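Local coordinates for putative metal-dependent hydrolase (Parabacteroides distasonis ATCC 8503, PDB 3KL7), which binds two zinc ions and probably acts as a hydrolase of the metallo-beta-lactamase superfamily, at residues A[153-165]-A[174-188]. Numbering follows the deposited sequence.
Sequences DGLRVYIAGDTED and DIDIAFLPVNQPYTM. With ZN (zinc ion), chain C; ZN (zinc ion), chain D.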
# COMPACT_ATOMS: atom_id res chain seq x y z
N ASP A 153 6.94 -1.66 -15.47
CA ASP A 153 7.88 -2.37 -16.35
C ASP A 153 8.19 -3.79 -15.80
O ASP A 153 9.34 -4.19 -15.69
CB ASP A 153 9.17 -1.53 -16.48
CG ASP A 153 10.15 -2.08 -17.51
OD1 ASP A 153 9.72 -2.76 -18.46
OD2 ASP A 153 11.36 -1.80 -17.36
N GLY A 154 7.14 -4.52 -15.41
CA GLY A 154 7.30 -5.90 -14.93
C GLY A 154 7.48 -6.04 -13.41
O GLY A 154 7.30 -7.12 -12.87
N LEU A 155 7.84 -4.95 -12.73
CA LEU A 155 8.03 -5.00 -11.28
C LEU A 155 6.69 -4.79 -10.62
O LEU A 155 6.08 -3.74 -10.78
CB LEU A 155 9.00 -3.90 -10.84
CG LEU A 155 9.42 -3.92 -9.38
CD1 LEU A 155 10.39 -5.02 -9.15
CD2 LEU A 155 10.04 -2.59 -9.01
N ARG A 156 6.23 -5.80 -9.87
CA ARG A 156 4.89 -5.76 -9.23
C ARG A 156 4.97 -5.48 -7.74
O ARG A 156 5.58 -6.22 -7.00
CB ARG A 156 4.12 -7.07 -9.51
CG ARG A 156 3.73 -7.22 -11.01
CD ARG A 156 3.35 -8.65 -11.43
NE ARG A 156 2.23 -9.24 -10.67
CZ ARG A 156 0.95 -8.84 -10.75
NH1 ARG A 156 0.60 -7.83 -11.51
NH2 ARG A 156 0.03 -9.46 -10.05
N VAL A 157 4.33 -4.41 -7.32
CA VAL A 157 4.35 -3.96 -5.92
C VAL A 157 2.94 -4.06 -5.40
O VAL A 157 2.04 -3.41 -5.92
CB VAL A 157 4.83 -2.50 -5.81
CG1 VAL A 157 4.87 -2.04 -4.35
CG2 VAL A 157 6.19 -2.33 -6.48
N TYR A 158 2.75 -4.90 -4.38
CA TYR A 158 1.42 -5.09 -3.76
C TYR A 158 1.33 -4.26 -2.50
O TYR A 158 2.10 -4.47 -1.57
CB TYR A 158 1.20 -6.57 -3.45
CG TYR A 158 -0.02 -6.88 -2.60
CD1 TYR A 158 -1.22 -6.24 -2.81
CD2 TYR A 158 0.04 -7.84 -1.61
CE1 TYR A 158 -2.35 -6.54 -2.03
CE2 TYR A 158 -1.08 -8.14 -0.81
CZ TYR A 158 -2.27 -7.48 -1.03
OH TYR A 158 -3.38 -7.78 -0.25
N ILE A 159 0.44 -3.28 -2.49
CA ILE A 159 0.15 -2.51 -1.29
C ILE A 159 -1.23 -2.97 -0.74
O ILE A 159 -2.26 -2.67 -1.31
CB ILE A 159 0.15 -0.99 -1.58
CG1 ILE A 159 1.57 -0.55 -2.11
CG2 ILE A 159 -0.26 -0.18 -0.30
CD1 ILE A 159 1.58 0.73 -2.82
N ALA A 160 -1.21 -3.71 0.37
CA ALA A 160 -2.43 -4.38 0.84
C ALA A 160 -3.47 -3.42 1.40
O ALA A 160 -4.64 -3.72 1.38
CB ALA A 160 -2.10 -5.46 1.86
N GLY A 161 -3.05 -2.28 1.89
CA GLY A 161 -3.98 -1.42 2.65
C GLY A 161 -4.28 -2.09 4.00
O GLY A 161 -3.41 -2.75 4.57
N ASP A 162 -5.52 -1.94 4.50
CA ASP A 162 -5.90 -2.54 5.80
C ASP A 162 -6.73 -3.82 5.60
O ASP A 162 -7.84 -3.77 5.10
CB ASP A 162 -6.66 -1.52 6.67
CG ASP A 162 -5.72 -0.46 7.28
OD1 ASP A 162 -4.47 -0.56 7.07
OD2 ASP A 162 -6.23 0.44 7.98
N THR A 163 -6.15 -4.96 6.01
CA THR A 163 -6.76 -6.26 5.76
C THR A 163 -6.25 -7.30 6.76
O THR A 163 -5.31 -7.06 7.48
CB THR A 163 -6.42 -6.73 4.34
OG1 THR A 163 -7.04 -8.01 4.07
CG2 THR A 163 -4.89 -6.83 4.15
N GLU A 164 -6.89 -8.44 6.79
CA GLU A 164 -6.35 -9.59 7.51
C GLU A 164 -5.87 -10.60 6.47
O GLU A 164 -5.80 -10.29 5.27
CB GLU A 164 -7.42 -10.17 8.49
CG GLU A 164 -7.41 -9.46 9.87
CD GLU A 164 -8.49 -9.95 10.82
OE1 GLU A 164 -9.67 -9.59 10.61
OE2 GLU A 164 -8.13 -10.67 11.81
N ASP A 165 -5.50 -11.80 6.92
CA ASP A 165 -4.96 -12.82 6.01
C ASP A 165 -6.08 -13.46 5.21
O ASP A 165 -6.44 -14.62 5.42
CB ASP A 165 -4.17 -13.89 6.78
CG ASP A 165 -4.98 -14.51 7.93
OD1 ASP A 165 -5.70 -13.76 8.63
OD2 ASP A 165 -4.89 -15.74 8.14
N ASP A 174 3.15 -13.49 -8.80
CA ASP A 174 4.35 -12.79 -9.26
C ASP A 174 4.55 -11.43 -8.60
O ASP A 174 4.86 -10.43 -9.29
CB ASP A 174 4.33 -12.67 -10.76
CG ASP A 174 4.28 -14.04 -11.46
OD1 ASP A 174 5.14 -14.89 -11.14
OD2 ASP A 174 3.39 -14.26 -12.32
N ILE A 175 4.39 -11.37 -7.29
CA ILE A 175 4.59 -10.13 -6.56
C ILE A 175 6.06 -10.00 -6.18
O ILE A 175 6.61 -10.86 -5.52
CB ILE A 175 3.70 -10.07 -5.31
CG1 ILE A 175 2.19 -10.17 -5.70
CG2 ILE A 175 3.95 -8.78 -4.54
CD1 ILE A 175 1.64 -8.98 -6.54
N ASP A 176 6.70 -8.93 -6.65
CA ASP A 176 8.11 -8.66 -6.31
C ASP A 176 8.22 -8.05 -4.90
O ASP A 176 9.09 -8.42 -4.13
CB ASP A 176 8.74 -7.72 -7.35
CG ASP A 176 8.90 -8.38 -8.71
OD1 ASP A 176 9.89 -9.13 -8.91
OD2 ASP A 176 8.04 -8.12 -9.60
N ILE A 177 7.35 -7.09 -4.61
CA ILE A 177 7.42 -6.34 -3.33
C ILE A 177 6.03 -6.23 -2.72
O ILE A 177 5.09 -5.90 -3.39
CB ILE A 177 7.96 -4.90 -3.54
CG1 ILE A 177 9.38 -4.93 -4.14
CG2 ILE A 177 7.96 -4.12 -2.18
CD1 ILE A 177 9.76 -3.68 -4.95
N ALA A 178 5.92 -6.52 -1.44
CA ALA A 178 4.63 -6.46 -0.79
C ALA A 178 4.69 -5.71 0.49
O ALA A 178 5.64 -5.82 1.24
CB ALA A 178 4.07 -7.90 -0.54
N PHE A 179 3.66 -4.92 0.73
CA PHE A 179 3.46 -4.27 1.98
C PHE A 179 2.23 -4.86 2.64
O PHE A 179 1.14 -4.77 2.10
CB PHE A 179 3.27 -2.75 1.77
CG PHE A 179 4.50 -2.06 1.20
CD1 PHE A 179 4.78 -2.13 -0.16
CD2 PHE A 179 5.37 -1.39 2.02
CE1 PHE A 179 5.90 -1.52 -0.67
CE2 PHE A 179 6.49 -0.78 1.51
CZ PHE A 179 6.76 -0.85 0.17
N LEU A 180 2.43 -5.49 3.80
CA LEU A 180 1.32 -6.04 4.60
C LEU A 180 1.20 -5.30 5.94
O LEU A 180 2.24 -4.98 6.57
CB LEU A 180 1.56 -7.53 4.87
CG LEU A 180 1.58 -8.38 3.61
CD1 LEU A 180 1.89 -9.87 3.95
CD2 LEU A 180 0.24 -8.24 2.85
N PRO A 181 -0.05 -5.03 6.38
CA PRO A 181 -0.36 -4.33 7.64
C PRO A 181 -0.37 -5.23 8.85
O PRO A 181 -1.04 -6.26 8.84
CB PRO A 181 -1.77 -3.79 7.39
CG PRO A 181 -2.37 -4.77 6.49
CD PRO A 181 -1.26 -5.18 5.55
N VAL A 182 0.34 -4.83 9.90
CA VAL A 182 0.55 -5.67 11.05
C VAL A 182 0.34 -4.89 12.36
O VAL A 182 1.30 -4.63 13.12
CB VAL A 182 2.00 -6.28 11.03
CG1 VAL A 182 2.12 -7.41 12.02
CG2 VAL A 182 2.40 -6.76 9.57
N ASN A 183 -0.91 -4.49 12.62
CA ASN A 183 -1.26 -3.91 13.91
C ASN A 183 -2.58 -4.45 14.43
O ASN A 183 -3.36 -5.00 13.67
CB ASN A 183 -1.24 -2.36 13.88
CG ASN A 183 -2.38 -1.77 13.09
OD1 ASN A 183 -2.90 -2.38 12.16
ND2 ASN A 183 -2.76 -0.57 13.44
N GLN A 184 -2.82 -4.30 15.73
CA GLN A 184 -4.00 -4.82 16.34
C GLN A 184 -4.82 -3.71 17.04
O GLN A 184 -4.25 -2.78 17.57
CB GLN A 184 -3.64 -5.93 17.32
CG GLN A 184 -3.29 -7.25 16.61
CD GLN A 184 -4.51 -7.92 15.99
OE1 GLN A 184 -5.33 -8.53 16.71
NE2 GLN A 184 -4.65 -7.82 14.65
N PRO A 185 -6.17 -3.83 17.02
CA PRO A 185 -6.93 -4.95 16.44
C PRO A 185 -7.32 -4.75 14.95
O PRO A 185 -8.05 -5.56 14.39
CB PRO A 185 -8.17 -4.98 17.30
CG PRO A 185 -8.40 -3.51 17.67
CD PRO A 185 -7.06 -2.83 17.65
N TYR A 186 -6.82 -3.71 14.33
CA TYR A 186 -7.34 -3.26 13.05
C TYR A 186 -6.93 -4.15 11.86
O TYR A 186 -7.72 -4.38 10.96
CB TYR A 186 -6.88 -1.81 12.80
CG TYR A 186 -7.21 -0.90 13.96
CD1 TYR A 186 -8.52 -0.57 14.25
CD2 TYR A 186 -6.21 -0.40 14.78
CE1 TYR A 186 -8.83 0.25 15.33
CE2 TYR A 186 -6.52 0.44 15.87
CZ TYR A 186 -7.82 0.74 16.13
OH TYR A 186 -8.14 1.56 17.19
N THR A 187 -5.70 -4.65 11.86
CA THR A 187 -5.22 -5.48 10.77
C THR A 187 -4.63 -6.79 11.30
O THR A 187 -5.32 -7.52 12.03
CB THR A 187 -4.26 -4.69 9.83
OG1 THR A 187 -3.06 -4.34 10.52
CG2 THR A 187 -4.93 -3.42 9.32
N MSE A 188 -3.37 -7.10 10.98
CA MSE A 188 -2.83 -8.45 11.23
C MSE A 188 -1.87 -8.56 12.45
O MSE A 188 -1.10 -7.61 12.77
CB MSE A 188 -2.11 -8.98 9.97
CG MSE A 188 -3.07 -9.48 8.90
SE MSE A 188 -2.23 -10.27 7.35
CE MSE A 188 -1.77 -8.62 6.46
ZN ZN C . -8.33 1.29 8.32
ZN ZN D . -5.36 2.05 8.99
O HOH W 1 -6.06 -10.18 13.75
O HOH W 2 -7.27 2.82 9.16
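Y158 and its neighbours pair with I177-F179 as adjacent parallel strands, 155-159 and 177-181, whose axes run 3° apart. The backbone bonds alternate as parallel pairing requires: I177 N to R156 O, Y158 N to I177 O at 2.7 Å, F179 N to Y158 O, and A160 N to F179 O. R156 O also accepts from D176 N, so two donors grip that one oxygen where the pairing starts. R156 N points almost straight (175°) at D176 OD2, 3.0 Å away, meeting it on the anti side. The other oxygen, D176 OD1, forms a salt bridge with K203. The R156 chain, bent at chi3 (58°), passes D174 O, to which NE makes a weak bond, while NH1 forms a salt bridge with E125.

Apolar contacts divide between the two sheet faces. On one, V157 CG1 meets the edge of the F179 ring at CE1 (3.9 Å), and V157 and I177 lie side by side; L30, I32 and F34 of strand 29-36 in the other sheet pack against this face, as expected of an alpha-beta/beta-alpha sandwich. On the other, I175 CG2 touches Y158 CB (3.7 Å), and L180 CD2 reaches Y158 CE2 (3.9 Å) with the two side chains nearly perpendicular.

Ending strand 177-181, the P181 ring meets G161 O through CG and CD, and T163 CG2 through CG. Selenomethionine M188 abuts E164 CA with CG and approaches D165 N with SE. D162 sits on the buried loop following strand 155-159, P181 and T187 beside it, T187 CG2 3.7 Å from OD1. D162 OD2 bridges both zinc ions, at 2.3 Å (chain C) and 2.1 Å (chain D); H73, H75 and H140 complete the protein ligands of one, D77, H78 and H209 those of the other. One carboxylate oxygen, with water 2, thus joins the metals into a dinuclear site, probably hydrolytic.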